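Local coordinates for peptidoglycan-recognition protein LC (Drosophila melanogaster, PDB 2F2L), which activates the imd/Relish immune pathway in response to Gram-negative peptidoglycan, which its extracellular domain probably recognises, at residues A[29-34]-A[139-144]. Sequence-based numbering, arbitrary orientation.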
ATOM      1  N   ALA A  29      16.907 -11.114 -11.358  1.00 18.37           N
ATOM      2  CA  ALA A  29      16.614 -11.334  -9.946  1.00 18.95           C
ATOM      3  C   ALA A  29      17.297 -10.270  -9.088  1.00 18.72           C
ATOM      4  O   ALA A  29      18.413  -9.849  -9.382  1.00 19.75           O
ATOM      5  CB  ALA A  29      17.024 -12.729  -9.518  1.00 18.56           C
ATOM      6  N   LEU A  30      16.591  -9.803  -8.067  1.00 18.69           N
ATOM      7  CA  LEU A  30      17.105  -8.785  -7.165  1.00 19.34           C
ATOM      8  C   LEU A  30      16.608  -9.045  -5.735  1.00 19.53           C
ATOM      9  O   LEU A  30      15.531  -9.601  -5.543  1.00 19.77           O
ATOM     10  CB  LEU A  30      16.658  -7.373  -7.578  1.00 19.55           C
ATOM     11  CG  LEU A  30      16.811  -6.880  -9.017  1.00 19.92           C
ATOM     12  CD1 LEU A  30      15.526  -7.067  -9.799  1.00 20.19           C
ATOM     13  CD2 LEU A  30      17.206  -5.419  -9.028  1.00 19.60           C
ATOM     14  N   PRO A  31      17.390  -8.624  -4.731  1.00 19.25           N
ATOM     15  CA  PRO A  31      16.896  -8.610  -3.357  1.00 19.43           C
ATOM     16  C   PRO A  31      16.134  -7.309  -3.080  1.00 19.33           C
ATOM     17  O   PRO A  31      16.415  -6.289  -3.710  1.00 19.01           O
ATOM     18  CB  PRO A  31      18.186  -8.667  -2.542  1.00 18.90           C
ATOM     19  CG  PRO A  31      19.151  -7.887  -3.380  1.00 19.26           C
ATOM     20  CD  PRO A  31      18.774  -8.141  -4.815  1.00 19.10           C
ATOM     21  N   THR A  32      15.184  -7.323  -2.154  1.00 19.65           N
ATOM     22  CA  THR A  32      14.538  -6.059  -1.774  1.00 20.14           C
ATOM     23  C   THR A  32      15.374  -5.330  -0.713  1.00 20.42           C
ATOM     24  O   THR A  32      15.214  -4.124  -0.505  1.00 19.91           O
ATOM     25  CB  THR A  32      13.075  -6.264  -1.261  1.00 20.04           C
ATOM     26  OG1 THR A  32      13.067  -7.150  -0.135  1.00 20.90           O
ATOM     27  CG2 THR A  32      12.202  -6.818  -2.344  1.00 20.65           C
ATOM     28  N   ASN A  33      16.259  -6.076  -0.045  1.00 20.74           N
ATOM     29  CA  ASN A  33      16.991  -5.603   1.137  1.00 20.44           C
ATOM     30  C   ASN A  33      16.097  -5.041   2.234  1.00 20.61           C
ATOM     31  O   ASN A  33      16.500  -4.168   2.997  1.00 21.13           O
ATOM     32  CB  ASN A  33      18.084  -4.600   0.732  1.00 20.65           C
ATOM     33  CG  ASN A  33      19.146  -5.234  -0.140  1.00 21.69           C
ATOM     34  OD1 ASN A  33      19.557  -6.367   0.115  1.00 22.36           O
ATOM     35  ND2 ASN A  33      19.584  -4.521  -1.186  1.00 21.81           N
ATOM     36  N   SER A  34      14.884  -5.571   2.321  1.00 21.22           N
ATOM     37  CA  SER A  34      13.984  -5.310   3.417  1.00 20.98           C
ATOM     38  C   SER A  34      14.049  -6.537   4.317  1.00 21.36           C
ATOM     39  O   SER A  34      14.613  -7.564   3.925  1.00 22.02           O
ATOM     40  CB  SER A  34      12.558  -5.109   2.893  1.00 20.99           C
ATOM     41  OG  SER A  34      12.018  -6.306   2.350  1.00 20.90           O
ATOM     42  N   THR A 139      19.043 -14.038 -14.846  1.00 17.87           N
ATOM     43  CA  THR A 139      20.339 -13.647 -14.273  1.00 17.52           C
ATOM     44  C   THR A 139      20.216 -12.766 -13.044  1.00 17.00           C
ATOM     45  O   THR A 139      19.134 -12.307 -12.707  1.00 16.73           O
ATOM     46  CB  THR A 139      21.239 -12.942 -15.313  1.00 17.35           C
ATOM     47  OG1 THR A 139      22.583 -12.860 -14.812  1.00 20.22           O
ATOM     48  CG2 THR A 139      20.758 -11.577 -15.631  1.00 17.98           C
ATOM     49  N   ALA A 140      21.353 -12.552 -12.389  1.00 16.68           N
ATOM     50  CA  ALA A 140      21.447 -11.707 -11.220  1.00 16.48           C
ATOM     51  C   ALA A 140      21.669 -10.279 -11.640  1.00 16.10           C
ATOM     52  O   ALA A 140      22.496  -9.983 -12.526  1.00 15.54           O
ATOM     53  CB  ALA A 140      22.589 -12.165 -10.325  1.00 16.56           C
ATOM     54  N   SER A 141      20.939  -9.388 -10.982  1.00 15.70           N
ATOM     55  CA  SER A 141      21.172  -7.966 -11.119  1.00 15.84           C
ATOM     56  C   SER A 141      22.633  -7.606 -10.854  1.00 15.61           C
ATOM     57  O   SER A 141      23.173  -6.712 -11.498  1.00 14.44           O
ATOM     58  CB  SER A 141      20.235  -7.177 -10.195  1.00 15.97           C
ATOM     59  OG  SER A 141      20.492  -7.462  -8.835  1.00 17.19           O
ATOM     60  N   SER A 142      23.275  -8.328  -9.933  1.00 15.97           N
ATOM     61  CA  SER A 142      24.648  -8.035  -9.557  1.00 16.50           C
ATOM     62  C   SER A 142      25.670  -8.436 -10.623  1.00 16.78           C
ATOM     63  O   SER A 142      26.737  -7.841 -10.708  1.00 16.59           O
ATOM     64  CB  SER A 142      25.009  -8.726  -8.241  1.00 16.71           C
ATOM     65  OG  SER A 142      24.894 -10.124  -8.364  1.00 17.04           O
ATOM     66  N   LYS A 143      25.354  -9.459 -11.408  1.00 17.21           N
ATOM     67  CA  LYS A 143      26.208  -9.862 -12.528  1.00 17.58           C
ATOM     68  C   LYS A 143      26.193  -8.763 -13.592  1.00 17.84           C
ATOM     69  O   LYS A 143      27.218  -8.441 -14.175  1.00 17.43           O
ATOM     70  CB  LYS A 143      25.739 -11.206 -13.108  1.00 17.47           C
ATOM     71  CG  LYS A 143      26.373 -11.583 -14.451  1.00 18.09           C
ATOM     72  CD  LYS A 143      26.411 -13.103 -14.687  1.00 17.87           C
ATOM     73  CE  LYS A 143      27.002 -13.438 -16.066  1.00 18.77           C
ATOM     74  NZ  LYS A 143      27.823 -14.703 -16.087  1.00 18.40           N
ATOM     75  N   LEU A 144      25.024  -8.170 -13.812  1.00 18.10           N
ATOM     76  CA  LEU A 144      24.854  -7.121 -14.816  1.00 18.76           C
ATOM     77  C   LEU A 144      25.554  -5.820 -14.415  1.00 19.35           C
ATOM     78  O   LEU A 144      26.118  -5.121 -15.259  1.00 19.76           O
ATOM     79  CB  LEU A 144      23.354  -6.860 -15.054  1.00 18.83           C
ATOM     80  CG  LEU A 144      22.559  -8.003 -15.682  1.00 18.98           C
ATOM     81  CD1 LEU A 144      21.064  -7.648 -15.748  1.00 18.89           C
ATOM     82  CD2 LEU A 144      23.089  -8.343 -17.070  1.00 19.80           C
TER
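Ala29 and Ala140 pair as a parallel beta bridge where strand 136-140, an edge strand of the sheet within this chain, joins strand 24-31 in the mixed sheet of the amidase-like PGRP domain. Ala29 bonds to the residues flanking its partner: its N donates to Thr139 O (2.9 Å, 169° at the hydrogen), and its O accepts Ser141 N at 3.0 Å. The CA atoms of Ala29 and Ala140 are 5.0 Å apart, and each alanine puts only a small methyl on the same buried face, where Tyr157 of helix 154-158 packs against Ala140. Past the bridge segment 139-144 turns into helix 141-144, with Ala140 as its N-cap residue.

The tight part is here, all buried. Ser141 is small enough to lie against Leu30, whose CG, set beside the backbone N (chi1 -49°), comes within 3.6 Å of Ser141 CB, with CD2 close behind. The looser side is residues 32-34, which diverge from 139-144 and are partly exposed; there Thr32 OG1 bonds to Ser34 OG. A hydroxyl suits position 141 because it hydrogen-bonds to Tyr157 OH, and Ser141 OG also lies 3.2 Å from Ala29 O, at most a weak bond.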